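Local coordinates for lectin (Pleurotus ostreatus, PDB 6T0Q), which probably recognises galactose and N-acetylgalactosamine sugars through two calcium-containing beta-sandwich domains, at residues A[32-36]-A[144-149]; A[53-57]-A[157-162]; A[231-237]-A[260-266]. One frame throughout, in Å; residues are numbered along the deposited sequence.

Interaction 1: residues A[32-36]-A[144-149]; sequences TSKWI and VTDESW. Unlike the reference sequence in segment 32-36: Thr32 (reference Ala).
The turn that leads out of strand 140-144 in the first beta-sandwich domain illustrates how a loop can borrow backbone groups from a strand without pairing fully with it. The backbone is extended at Ser33 (-88/161) and remains so through Ile36 (-130/151); Ser33 lies nearest Val144 (CA-CA 5.0 Å) and Lys34 nearest Asp146 (5.3 Å). Lys34 N donates to Thr145 O (3.2 Å), and Thr145 OG1, at chi1 43°, donates to Lys34 O (2.7 Å). Ser33 OG, for its part, bonds to Ala129 O. Val144 CG1 rests on Ser33 CA (3.6 Å). Ile36, chi1 p and chi2 t, points toward the loop: its CD1 reaches Thr145 CB and Trp149 CB, both at 3.9 Å, and its CG2 meets Asp146 O (3.6 Å). From Asp146 to Trp149 the chain makes a type I turn, Trp149 N bonding Asp146 O (3.1 Å), while Trp149 NE1 returns to Val144 O (2.9 Å). Asp146 OD1 accepts from Ser148 N (2.9 Å) and Ser148 OG (2.5 Å), the former closing an Asx turn inside this type I beta turn.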
ATOM      1  N   THR A  32      26.194  27.231 -14.950  1.00 18.67           N
ATOM      2  CA  THR A  32      25.982  27.408 -16.381  1.00 23.36           C
ATOM      3  C   THR A  32      24.680  28.128 -16.697  1.00 24.05           C
ATOM      4  O   THR A  32      24.343  28.293 -17.873  1.00 23.74           O
ATOM      5  CB  THR A  32      26.017  26.060 -17.100  1.00 28.93           C
ATOM      6  OG1 THR A  32      24.903  25.266 -16.684  1.00 35.17           O
ATOM      7  CG2 THR A  32      27.311  25.321 -16.779  1.00 38.29           C
ATOM      8  N   SER A  33      23.953  28.582 -15.686  1.00 17.61           N
ATOM      9  CA  SER A  33      22.645  29.164 -15.934  1.00 18.75           C
ATOM     10  C   SER A  33      22.755  30.657 -16.228  1.00 22.99           C
ATOM     11  O   SER A  33      23.752  31.307 -15.902  1.00 22.67           O
ATOM     12  CB  SER A  33      21.723  28.920 -14.731  1.00 19.55           C
ATOM     13  OG  SER A  33      20.418  29.410 -15.002  1.00 26.93           O
ATOM     14  N   LYS A  34      21.700  31.204 -16.842  1.00 18.12           N
ATOM     15  CA  LYS A  34      21.614  32.624 -17.157  1.00 17.09           C
ATOM     16  C   LYS A  34      20.388  33.259 -16.506  1.00 17.98           C
ATOM     17  O   LYS A  34      19.343  32.621 -16.345  1.00 20.61           O
ATOM     18  CB  LYS A  34      21.535  32.873 -18.681  1.00 19.37           C
ATOM     19  CG  LYS A  34      22.524  32.064 -19.545  1.00 24.73           C
ATOM     20  CD  LYS A  34      23.960  32.445 -19.242  1.00 32.10           C
ATOM     21  CE  LYS A  34      24.951  31.658 -20.117  1.00 40.05           C
ATOM     22  NZ  LYS A  34      26.350  31.813 -19.610  1.00 44.53           N
ATOM     23  N   TRP A  35      20.534  34.528 -16.138  1.00 16.80           N
ATOM     24  CA  TRP A  35      19.399  35.363 -15.763  1.00 17.34           C
ATOM     25  C   TRP A  35      18.631  35.765 -17.018  1.00 20.81           C
ATOM     26  O   TRP A  35      19.238  36.168 -18.014  1.00 19.69           O
ATOM     27  CB  TRP A  35      19.892  36.622 -15.043  1.00 15.14           C
ATOM     28  CG  TRP A  35      20.523  36.348 -13.717  1.00 16.56           C
ATOM     29  CD1 TRP A  35      21.860  36.240 -13.438  1.00 19.25           C
ATOM     30  CD2 TRP A  35      19.833  36.154 -12.478  1.00 17.55           C
ATOM     31  NE1 TRP A  35      22.038  35.980 -12.093  1.00 18.30           N
ATOM     32  CE2 TRP A  35      20.808  35.921 -11.486  1.00 18.92           C
ATOM     33  CE3 TRP A  35      18.479  36.145 -12.114  1.00 17.64           C
ATOM     34  CZ2 TRP A  35      20.474  35.682 -10.150  1.00 22.66           C
ATOM     35  CZ3 TRP A  35      18.148  35.906 -10.783  1.00 23.19           C
ATOM     36  CH2 TRP A  35      19.141  35.679  -9.822  1.00 18.70           C
ATOM     37  N   ILE A  36      17.299  35.681 -16.981  1.00 17.94           N
ATOM     38  CA  ILE A  36      16.524  36.142 -18.127  1.00 19.58           C
ATOM     39  C   ILE A  36      15.421  37.086 -17.678  1.00 22.54           C
ATOM     40  O   ILE A  36      14.916  37.016 -16.549  1.00 18.63           O
ATOM     41  CB  ILE A  36      15.925  34.988 -18.955  1.00 18.39           C
ATOM     42  CG1 ILE A  36      14.976  34.135 -18.106  1.00 18.37           C
ATOM     43  CG2 ILE A  36      17.038  34.164 -19.596  1.00 19.65           C
ATOM     44  CD1 ILE A  36      14.326  32.983 -18.904  1.00 20.74           C
ATOM     45  N   VAL A 144      18.981  24.964 -18.421  1.00 17.32           N
ATOM     46  CA  VAL A 144      19.026  26.263 -17.758  1.00 20.84           C
ATOM     47  C   VAL A 144      18.052  27.231 -18.415  1.00 23.88           C
ATOM     48  O   VAL A 144      17.630  27.052 -19.557  1.00 22.48           O
ATOM     49  CB  VAL A 144      20.447  26.874 -17.768  1.00 21.34           C
ATOM     50  CG1 VAL A 144      21.428  25.963 -17.035  1.00 19.24           C
ATOM     51  CG2 VAL A 144      20.915  27.124 -19.215  1.00 22.29           C
ATOM     52  N   THR A 145      17.701  28.276 -17.669  1.00 21.91           N
ATOM     53  CA  THR A 145      17.105  29.462 -18.272  1.00 22.96           C
ATOM     54  C   THR A 145      18.128  30.132 -19.187  1.00 22.14           C
ATOM     55  O   THR A 145      19.285  30.323 -18.797  1.00 19.87           O
ATOM     56  CB  THR A 145      16.662  30.442 -17.181  1.00 19.69           C
ATOM     57  OG1 THR A 145      17.689  30.524 -16.187  1.00 19.67           O
ATOM     58  CG2 THR A 145      15.364  29.979 -16.522  1.00 17.48           C
ATOM     59  N   ASP A 146      17.705  30.489 -20.398  1.00 20.72           N
ATOM     60  CA  ASP A 146      18.552  31.252 -21.313  1.00 22.73           C
ATOM     61  C   ASP A 146      17.672  31.837 -22.418  1.00 24.66           C
ATOM     62  O   ASP A 146      16.440  31.840 -22.315  1.00 18.57           O
ATOM     63  CB  ASP A 146      19.696  30.382 -21.866  1.00 17.61           C
ATOM     64  CG  ASP A 146      19.209  29.179 -22.671  1.00 24.72           C
ATOM     65  OD1 ASP A 146      18.034  29.124 -23.101  1.00 25.22           O
ATOM     66  OD2 ASP A 146      20.040  28.269 -22.878  1.00 27.21           O
ATOM     67  N   GLU A 147      18.313  32.325 -23.490  1.00 22.63           N
ATOM     68  CA  GLU A 147      17.596  32.990 -24.573  1.00 23.27           C
ATOM     69  C   GLU A 147      16.737  32.037 -25.398  1.00 24.71           C
ATOM     70  O   GLU A 147      15.995  32.506 -26.271  1.00 27.18           O
ATOM     71  CB  GLU A 147      18.586  33.726 -25.497  1.00 20.38           C
ATOM     72  CG  GLU A 147      19.432  32.824 -26.412  1.00 27.08           C
ATOM     73  CD  GLU A 147      20.588  32.139 -25.685  1.00 33.01           C
ATOM     74  OE1 GLU A 147      20.738  32.325 -24.457  1.00 28.02           O
ATOM     75  OE2 GLU A 147      21.355  31.404 -26.346  1.00 33.56           O
ATOM     76  N   SER A 148      16.802  30.726 -25.154  1.00 19.55           N
ATOM     77  CA  SER A 148      15.888  29.822 -25.849  1.00 27.46           C
ATOM     78  C   SER A 148      14.517  29.758 -25.183  1.00 27.54           C
ATOM     79  O   SER A 148      13.594  29.184 -25.760  1.00 26.03           O
ATOM     80  CB  SER A 148      16.487  28.410 -25.950  1.00 28.18           C
ATOM     81  OG  SER A 148      16.576  27.797 -24.671  1.00 26.93           O
ATOM     82  N   TRP A 149      14.360  30.329 -23.990  1.00 21.78           N
ATOM     83  CA  TRP A 149      13.047  30.399 -23.368  1.00 20.70           C
ATOM     84  C   TRP A 149      12.201  31.459 -24.068  1.00 22.69           C
ATOM     85  O   TRP A 149      12.725  32.409 -24.651  1.00 24.07           O
ATOM     86  CB  TRP A 149      13.188  30.721 -21.875  1.00 19.54           C
ATOM     87  CG  TRP A 149      13.708  29.550 -21.071  1.00 22.13           C
ATOM     88  CD1 TRP A 149      14.832  28.811 -21.320  1.00 23.31           C
ATOM     89  CD2 TRP A 149      13.109  28.983 -19.896  1.00 20.73           C
ATOM     90  NE1 TRP A 149      14.969  27.819 -20.374  1.00 21.22           N
ATOM     91  CE2 TRP A 149      13.923  27.902 -19.489  1.00 20.96           C
ATOM     92  CE3 TRP A 149      11.949  29.271 -19.161  1.00 21.15           C
ATOM     93  CZ2 TRP A 149      13.625  27.117 -18.371  1.00 20.57           C
ATOM     94  CZ3 TRP A 149      11.651  28.485 -18.045  1.00 23.23           C
ATOM     95  CH2 TRP A 149      12.491  27.430 -17.659  1.00 21.49           C
TER

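Interaction 2: residues A[53-57]-A[157-162]; sequences RPFRK and PENFQL
Segment 53-57, part of strand 51-60, is extended throughout and faces two overlapping turns, with Pro54 nearest Phe160 (CA-CA 7.3 Å) and Arg56 nearest Gln161 (7.3 Å), too far for backbone pairing. Pro157 opens the second segment by setting its CD 4.2 Å from Pro54 CG. A type II turn follows, with Glu158 near -52/131 and Asn159 in the left-handed region at 61/28, and Phe160 N closes it on Pro157 O (3.1 Å). Phe160, chi1 86°, swings its ring against the strand: CD2 lies 3.5 Å from Pro54 CB and 4.2 Å from Arg56 CG. Here a loop covers a sheet of the first beta-sandwich domain, the same ring also touching Ala113 and Ala115 on the adjacent strand 109-118. Gln161 carries the chain through a type I turn from Asn159 to Leu162, whose N bonds Asn159 O (3.0 Å). The turn brings two carbonyls together for Arg56 NH1, which donates to Phe160 O (2.8 Å) and Leu162 O (2.9 Å), while Arg56 NE bridges to Asp167 and the side chain lies about 4 Å from a bound N-acetylglucosamine.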
ATOM      1  N   ARG A  53       5.892  38.839 -15.513  1.00 23.73           N
ATOM      2  CA  ARG A  53       6.176  38.408 -16.882  1.00 21.14           C
ATOM      3  C   ARG A  53       6.278  36.890 -16.966  1.00 23.50           C
ATOM      4  O   ARG A  53       6.810  36.257 -16.040  1.00 24.70           O
ATOM      5  CB  ARG A  53       7.488  39.049 -17.381  1.00 19.59           C
ATOM      6  CG  ARG A  53       7.423  40.582 -17.494  1.00 20.35           C
ATOM      7  CD  ARG A  53       6.423  40.978 -18.580  1.00 23.48           C
ATOM      8  NE  ARG A  53       6.397  42.417 -18.861  1.00 23.46           N
ATOM      9  CZ  ARG A  53       5.400  43.227 -18.511  1.00 27.52           C
ATOM     10  NH1 ARG A  53       4.352  42.749 -17.850  1.00 23.22           N
ATOM     11  NH2 ARG A  53       5.452  44.514 -18.822  1.00 25.49           N
ATOM     12  N   PRO A  54       5.778  36.282 -18.045  1.00 24.75           N
ATOM     13  CA  PRO A  54       5.861  34.827 -18.203  1.00 24.42           C
ATOM     14  C   PRO A  54       7.126  34.368 -18.912  1.00 27.50           C
ATOM     15  O   PRO A  54       7.674  35.056 -19.774  1.00 24.80           O
ATOM     16  CB  PRO A  54       4.640  34.510 -19.078  1.00 19.43           C
ATOM     17  CG  PRO A  54       4.567  35.698 -19.997  1.00 20.88           C
ATOM     18  CD  PRO A  54       5.012  36.905 -19.146  1.00 24.78           C
ATOM     19  N   PHE A  55       7.563  33.161 -18.549  1.00 22.15           N
ATOM     20  CA  PHE A  55       8.705  32.501 -19.176  1.00 24.42           C
ATOM     21  C   PHE A  55       8.382  31.021 -19.320  1.00 24.20           C
ATOM     22  O   PHE A  55       7.898  30.402 -18.369  1.00 28.24           O
ATOM     23  CB  PHE A  55       9.986  32.712 -18.347  1.00 21.18           C
ATOM     24  CG  PHE A  55      10.310  34.165 -18.141  1.00 20.32           C
ATOM     25  CD1 PHE A  55      11.054  34.862 -19.088  1.00 20.83           C
ATOM     26  CD2 PHE A  55       9.810  34.850 -17.047  1.00 20.09           C
ATOM     27  CE1 PHE A  55      11.318  36.220 -18.933  1.00 21.64           C
ATOM     28  CE2 PHE A  55      10.079  36.209 -16.865  1.00 23.22           C
ATOM     29  CZ  PHE A  55      10.826  36.900 -17.819  1.00 20.60           C
ATOM     30  N   ARG A  56       8.645  30.465 -20.505  1.00 21.90           N
ATOM     31  CA  ARG A  56       8.252  29.103 -20.849  1.00 27.87           C
ATOM     32  C   ARG A  56       9.349  28.433 -21.654  1.00 27.67           C
ATOM     33  O   ARG A  56       9.983  29.065 -22.503  1.00 23.42           O
ATOM     34  CB  ARG A  56       6.991  29.050 -21.725  1.00 30.27           C
ATOM     35  CG  ARG A  56       5.678  29.095 -21.025  1.00 37.08           C
ATOM     36  CD  ARG A  56       4.567  29.171 -22.076  1.00 28.84           C
ATOM     37  NE  ARG A  56       4.615  28.077 -23.053  1.00 27.33           N
ATOM     38  CZ  ARG A  56       3.659  27.158 -23.191  1.00 30.83           C
ATOM     39  NH1 ARG A  56       2.591  27.196 -22.406  1.00 24.95           N
ATOM     40  NH2 ARG A  56       3.766  26.203 -24.114  1.00 28.02           N
ATOM     41  N   LYS A  57       9.501  27.127 -21.445  1.00 23.02           N
ATOM     42  CA  LYS A  57      10.402  26.337 -22.277  1.00 25.99           C
ATOM     43  C   LYS A  57       9.921  24.892 -22.290  1.00 24.80           C
ATOM     44  O   LYS A  57       9.758  24.287 -21.226  1.00 23.19           O
ATOM     45  CB  LYS A  57      11.819  26.449 -21.749  1.00 33.61           C
ATOM     46  CG  LYS A  57      12.785  25.447 -22.291  1.00 42.11           C
ATOM     47  CD  LYS A  57      13.417  25.888 -23.575  1.00 37.54           C
ATOM     48  CE  LYS A  57      14.670  25.058 -23.804  1.00 42.15           C
ATOM     49  NZ  LYS A  57      15.239  25.261 -25.144  1.00 38.36           N
ATOM     50  N   PRO A 157      -0.518  35.603 -19.658  1.00 34.34           N
ATOM     51  CA  PRO A 157      -1.902  35.309 -20.046  1.00 35.36           C
ATOM     52  C   PRO A 157      -2.487  34.227 -19.159  1.00 39.96           C
ATOM     53  O   PRO A 157      -1.771  33.468 -18.500  1.00 31.74           O
ATOM     54  CB  PRO A 157      -1.782  34.827 -21.498  1.00 35.26           C
ATOM     55  CG  PRO A 157      -0.436  35.259 -21.953  1.00 34.19           C
ATOM     56  CD  PRO A 157       0.435  35.294 -20.735  1.00 31.79           C
ATOM     57  N   GLU A 158      -3.815  34.176 -19.136  1.00 47.03           N
ATOM     58  CA  GLU A 158      -4.509  33.088 -18.466  1.00 48.64           C
ATOM     59  C   GLU A 158      -3.977  31.754 -18.965  1.00 36.71           C
ATOM     60  O   GLU A 158      -3.830  31.550 -20.172  1.00 40.03           O
ATOM     61  CB  GLU A 158      -6.012  33.182 -18.729  1.00 60.96           C
ATOM     62  CG  GLU A 158      -6.849  33.068 -17.481  1.00 73.48           C
ATOM     63  CD  GLU A 158      -6.533  34.163 -16.484  1.00 86.45           C
ATOM     64  OE1 GLU A 158      -6.343  35.321 -16.917  1.00 90.65           O
ATOM     65  OE2 GLU A 158      -6.463  33.865 -15.272  1.00 91.14           O
ATOM     66  N   ASN A 159      -3.650  30.863 -18.027  1.00 37.06           N
ATOM     67  CA  ASN A 159      -3.201  29.508 -18.355  1.00 38.18           C
ATOM     68  C   ASN A 159      -1.915  29.501 -19.183  1.00 33.26           C
ATOM     69  O   ASN A 159      -1.670  28.566 -19.946  1.00 34.34           O
ATOM     70  CB  ASN A 159      -4.295  28.727 -19.094  1.00 48.95           C
ATOM     71  CG  ASN A 159      -5.541  28.524 -18.253  1.00 48.50           C
ATOM     72  OD1 ASN A 159      -5.479  28.509 -17.024  1.00 50.11           O
ATOM     73  ND2 ASN A 159      -6.680  28.357 -18.916  1.00 48.78           N
ATOM     74  N   PHE A 160      -1.069  30.530 -19.049  1.00 31.74           N
ATOM     75  CA  PHE A 160       0.175  30.533 -19.821  1.00 32.93           C
ATOM     76  C   PHE A 160       1.039  29.315 -19.508  1.00 26.09           C
ATOM     77  O   PHE A 160       1.806  28.865 -20.364  1.00 31.42           O
ATOM     78  CB  PHE A 160       0.972  31.810 -19.555  1.00 30.49           C
ATOM     79  CG  PHE A 160       1.864  31.717 -18.352  1.00 29.58           C
ATOM     80  CD1 PHE A 160       1.355  31.920 -17.075  1.00 33.16           C
ATOM     81  CD2 PHE A 160       3.214  31.415 -18.493  1.00 29.94           C
ATOM     82  CE1 PHE A 160       2.177  31.835 -15.961  1.00 35.64           C
ATOM     83  CE2 PHE A 160       4.044  31.324 -17.377  1.00 28.61           C
ATOM     84  CZ  PHE A 160       3.525  31.537 -16.115  1.00 30.01           C
ATOM     85  N   GLN A 161       0.918  28.764 -18.297  1.00 25.83           N
ATOM     86  CA  GLN A 161       1.745  27.644 -17.865  1.00 29.79           C
ATOM     87  C   GLN A 161       1.240  26.307 -18.375  1.00 33.78           C
ATOM     88  O   GLN A 161       1.890  25.284 -18.134  1.00 30.34           O
ATOM     89  CB  GLN A 161       1.829  27.601 -16.332  1.00 27.96           C
ATOM     90  CG  GLN A 161       0.569  27.088 -15.631  1.00 29.63           C
ATOM     91  CD  GLN A 161      -0.484  28.165 -15.432  1.00 36.94           C
ATOM     92  OE1 GLN A 161      -0.489  29.181 -16.119  1.00 36.78           O
ATOM     93  NE2 GLN A 161      -1.381  27.943 -14.478  1.00 38.87           N
ATOM     94  N   LEU A 162       0.095  26.284 -19.075  1.00 31.70           N
ATOM     95  CA  LEU A 162      -0.456  25.010 -19.520  1.00 33.69           C
ATOM     96  C   LEU A 162       0.134  24.616 -20.868  1.00 36.53           C
ATOM     97  O   LEU A 162       0.387  25.483 -21.714  1.00 33.45           O
ATOM     98  CB  LEU A 162      -1.984  25.075 -19.630  1.00 31.50           C
ATOM     99  CG  LEU A 162      -2.726  25.349 -18.320  1.00 35.16           C
ATOM    100  CD1 LEU A 162      -4.237  25.179 -18.503  1.00 41.99           C
ATOM    101  CD2 LEU A 162      -2.218  24.459 -17.197  1.00 35.53           C
TER

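Interaction 3: residues A[231-237]-A[260-266]; sequences CATVLIA and ADAYTIP
Neighbouring antiparallel strands in a sheet of the second beta-sandwich domain show how pairing fixes which side chains can interlock. Strands 231-237 and 261-265 run at 160°, their axes 4.7 Å apart at closest approach, with Cys231 opposite Pro266 and Ala237 opposite Ala260. Three hydrogen-bonded pairs, Ala232-Ile265, Val234-Tyr263 and Ile236-Asp261, each make two N-H...O bonds: for instance Ile265 N to Ala232 O at 2.7 Å and Val234 N to Tyr263 O at 2.9 Å. Their side chains share one face, directed at the opposing strand 241-246. There the small Ala232 leaves room for Ile265 (CB-CB 4.1 Å), whose CG1 also approaches Val234 CG2 (4.4 Å); Ile236, chi1 t, sets CG2 against the edge of the Tyr263 ring at CE2 (3.8 Å). Tyr263 OH and Asp261 OD2 both bond to Tyr242. The other face carries the non-hydrogen-bonded pairs Leu235-Ala262 and Thr233-Thr264. Leu235, chi1 t and chi2 p, drops CD1 over two alanines, 3.6 Å from Ala260 CB and 4.3 Å from Ala262 CB. Cys231 is disulfide-linked to Cys69. A water bridges the paired threonines, 2.6 Å from Thr233 OG1 and 2.7 Å from Thr264 OG1.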
ATOM      1  N   CYS A 231      10.364   9.443  -7.358  1.00 19.51           N
ATOM      2  CA  CYS A 231      11.730   9.576  -6.857  1.00 24.14           C
ATOM      3  C   CYS A 231      11.674  10.005  -5.398  1.00 25.58           C
ATOM      4  O   CYS A 231      10.720  10.663  -4.973  1.00 22.67           O
ATOM      5  CB  CYS A 231      12.572  10.643  -7.667  1.00 31.28           C
ATOM      6  SG  CYS A 231      12.974  10.190  -9.431  1.00 46.85           S
ATOM      7  N   ALA A 232      12.703   9.634  -4.629  1.00 19.72           N
ATOM      8  CA  ALA A 232      12.887  10.186  -3.294  1.00 21.68           C
ATOM      9  C   ALA A 232      14.291  10.754  -3.168  1.00 24.44           C
ATOM     10  O   ALA A 232      15.246  10.247  -3.768  1.00 21.83           O
ATOM     11  CB  ALA A 232      12.663   9.155  -2.186  1.00 22.00           C
ATOM     12  N   THR A 233      14.390  11.831  -2.403  1.00 21.63           N
ATOM     13  CA  THR A 233      15.663  12.388  -1.973  1.00 20.46           C
ATOM     14  C   THR A 233      15.728  12.253  -0.463  1.00 22.14           C
ATOM     15  O   THR A 233      14.763  12.592   0.228  1.00 19.90           O
ATOM     16  CB  THR A 233      15.787  13.848  -2.393  1.00 22.87           C
ATOM     17  OG1 THR A 233      15.559  13.941  -3.807  1.00 23.38           O
ATOM     18  CG2 THR A 233      17.196  14.386  -2.064  1.00 18.90           C
ATOM     19  N   VAL A 234      16.845  11.738   0.047  1.00 22.21           N
ATOM     20  CA  VAL A 234      16.998  11.457   1.474  1.00 21.33           C
ATOM     21  C   VAL A 234      18.210  12.209   1.995  1.00 20.27           C
ATOM     22  O   VAL A 234      19.290  12.139   1.401  1.00 24.68           O
ATOM     23  CB  VAL A 234      17.151   9.948   1.750  1.00 20.57           C
ATOM     24  CG1 VAL A 234      17.332   9.694   3.260  1.00 22.95           C
ATOM     25  CG2 VAL A 234      15.966   9.185   1.200  1.00 21.49           C
ATOM     26  N   LEU A 235      18.030  12.919   3.103  1.00 18.74           N
ATOM     27  CA  LEU A 235      19.119  13.551   3.831  1.00 18.46           C
ATOM     28  C   LEU A 235      19.191  12.911   5.211  1.00 21.46           C
ATOM     29  O   LEU A 235      18.170  12.836   5.895  1.00 20.09           O
ATOM     30  CB  LEU A 235      18.869  15.056   3.947  1.00 17.60           C
ATOM     31  CG  LEU A 235      19.901  15.829   4.756  1.00 19.42           C
ATOM     32  CD1 LEU A 235      21.233  15.777   4.040  1.00 20.74           C
ATOM     33  CD2 LEU A 235      19.423  17.269   4.952  1.00 16.78           C
ATOM     34  N   ILE A 236      20.370  12.440   5.627  1.00 18.30           N
ATOM     35  CA  ILE A 236      20.454  11.663   6.864  1.00 17.64           C
ATOM     36  C   ILE A 236      21.801  11.871   7.554  1.00 21.36           C
ATOM     37  O   ILE A 236      22.841  12.038   6.907  1.00 20.25           O
ATOM     38  CB  ILE A 236      20.202  10.166   6.569  1.00 20.33           C
ATOM     39  CG1 ILE A 236      20.255   9.313   7.839  1.00 21.02           C
ATOM     40  CG2 ILE A 236      21.207   9.633   5.531  1.00 19.32           C
ATOM     41  CD1 ILE A 236      19.691   7.894   7.576  1.00 18.37           C
ATOM     42  N   ALA A 237      21.776  11.845   8.889  1.00 20.04           N
ATOM     43  CA  ALA A 237      22.987  11.822   9.702  1.00 22.05           C
ATOM     44  C   ALA A 237      22.684  11.073  10.991  1.00 23.17           C
ATOM     45  O   ALA A 237      21.527  10.971  11.405  1.00 20.61           O
ATOM     46  CB  ALA A 237      23.499  13.239  10.010  1.00 17.34           C
ATOM     47  N   ALA A 260      26.213  15.660   7.011  1.00 23.87           N
ATOM     48  CA  ALA A 260      25.100  14.812   6.602  1.00 20.96           C
ATOM     49  C   ALA A 260      25.320  14.254   5.198  1.00 23.83           C
ATOM     50  O   ALA A 260      26.034  14.832   4.373  1.00 22.46           O
ATOM     51  CB  ALA A 260      23.780  15.590   6.644  1.00 17.61           C
ATOM     52  N   ASP A 261      24.670  13.126   4.922  1.00 18.81           N
ATOM     53  CA  ASP A 261      24.724  12.483   3.614  1.00 19.34           C
ATOM     54  C   ASP A 261      23.381  12.611   2.910  1.00 22.56           C
ATOM     55  O   ASP A 261      22.332  12.516   3.550  1.00 22.08           O
ATOM     56  CB  ASP A 261      25.085  11.009   3.758  1.00 19.42           C
ATOM     57  CG  ASP A 261      26.369  10.815   4.527  1.00 25.58           C
ATOM     58  OD1 ASP A 261      27.341  11.527   4.202  1.00 23.69           O
ATOM     59  OD2 ASP A 261      26.391   9.999   5.478  1.00 24.12           O
ATOM     60  N   ALA A 262      23.416  12.803   1.589  1.00 19.91           N
ATOM     61  CA  ALA A 262      22.211  12.889   0.770  1.00 20.01           C
ATOM     62  C   ALA A 262      22.242  11.829  -0.319  1.00 20.95           C
ATOM     63  O   ALA A 262      23.299  11.543  -0.897  1.00 20.71           O
ATOM     64  CB  ALA A 262      22.049  14.285   0.141  1.00 19.21           C
ATOM     65  N   TYR A 263      21.069  11.256  -0.602  1.00 16.78           N
ATOM     66  CA  TYR A 263      20.923  10.178  -1.565  1.00 20.73           C
ATOM     67  C   TYR A 263      19.721  10.432  -2.459  1.00 23.52           C
ATOM     68  O   TYR A 263      18.726  11.024  -2.033  1.00 21.78           O
ATOM     69  CB  TYR A 263      20.737   8.818  -0.881  1.00 20.58           C
ATOM     70  CG  TYR A 263      21.850   8.469   0.069  1.00 25.33           C
ATOM     71  CD1 TYR A 263      23.005   7.845  -0.393  1.00 23.66           C
ATOM     72  CD2 TYR A 263      21.749   8.756   1.430  1.00 22.69           C
ATOM     73  CE1 TYR A 263      24.043   7.523   0.475  1.00 23.70           C
ATOM     74  CE2 TYR A 263      22.778   8.431   2.307  1.00 23.88           C
ATOM     75  CZ  TYR A 263      23.919   7.812   1.818  1.00 22.11           C
ATOM     76  OH  TYR A 263      24.941   7.490   2.678  1.00 25.21           O
ATOM     77  N   THR A 264      19.814   9.945  -3.696  1.00 20.44           N
ATOM     78  CA  THR A 264      18.700   9.949  -4.636  1.00 18.98           C
ATOM     79  C   THR A 264      18.222   8.517  -4.840  1.00 21.85           C
ATOM     80  O   THR A 264      19.037   7.616  -5.058  1.00 22.89           O
ATOM     81  CB  THR A 264      19.120  10.570  -5.974  1.00 24.48           C
ATOM     82  OG1 THR A 264      19.334  11.976  -5.796  1.00 24.31           O
ATOM     83  CG2 THR A 264      18.049  10.336  -7.058  1.00 22.84           C
ATOM     84  N   ILE A 265      16.911   8.310  -4.749  1.00 19.21           N
ATOM     85  CA  ILE A 265      16.288   7.010  -4.997  1.00 19.92           C
ATOM     86  C   ILE A 265      15.448   7.187  -6.252  1.00 24.46           C
ATOM     87  O   ILE A 265      14.320   7.687  -6.168  1.00 22.57           O
ATOM     88  CB  ILE A 265      15.405   6.547  -3.823  1.00 22.13           C
ATOM     89  CG1 ILE A 265      16.092   6.773  -2.470  1.00 29.53           C
ATOM     90  CG2 ILE A 265      14.925   5.091  -4.047  1.00 22.56           C
ATOM     91  CD1 ILE A 265      17.354   6.017  -2.283  1.00 33.78           C
ATOM     92  N   PRO A 266      15.956   6.832  -7.431  1.00 24.75           N
ATOM     93  CA  PRO A 266      15.242   7.130  -8.681  1.00 23.01           C
ATOM     94  C   PRO A 266      14.245   6.062  -9.093  1.00 28.16           C
ATOM     95  O   PRO A 266      13.596   6.218 -10.133  1.00 27.05           O
ATOM     96  CB  PRO A 266      16.392   7.205  -9.698  1.00 22.34           C
ATOM     97  CG  PRO A 266      17.344   6.139  -9.207  1.00 27.38           C
ATOM     98  CD  PRO A 266      17.241   6.154  -7.676  1.00 23.61           C
TER
HETATM   99  O   HOH W   1      17.129  13.468  -5.862  1.00 30.97           O

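The three contacts grade from sheet interior to loop cover. Interaction 3 is a buried contact between two neighbouring strands of one sheet in the second domain, held by regular backbone pairing and apolar side-chain fit. Interactions 1 and 2 are partly buried, lie in the first domain and join a strand to a loop; interaction 1 combines one main-chain bond with one from a threonine hydroxyl, while both bonds of interaction 2 come from a guanidinium. These two also touch, through Ser148 OG and Lys57 NZ (2.9 Å) and through Ile36 CD1 packed on Phe55 CD1 (3.8 Å), and their segments alternate along the chain. Interaction 3 lies apart, its nearest atoms about 18 Å from interaction 1 and 19 Å from interaction 2.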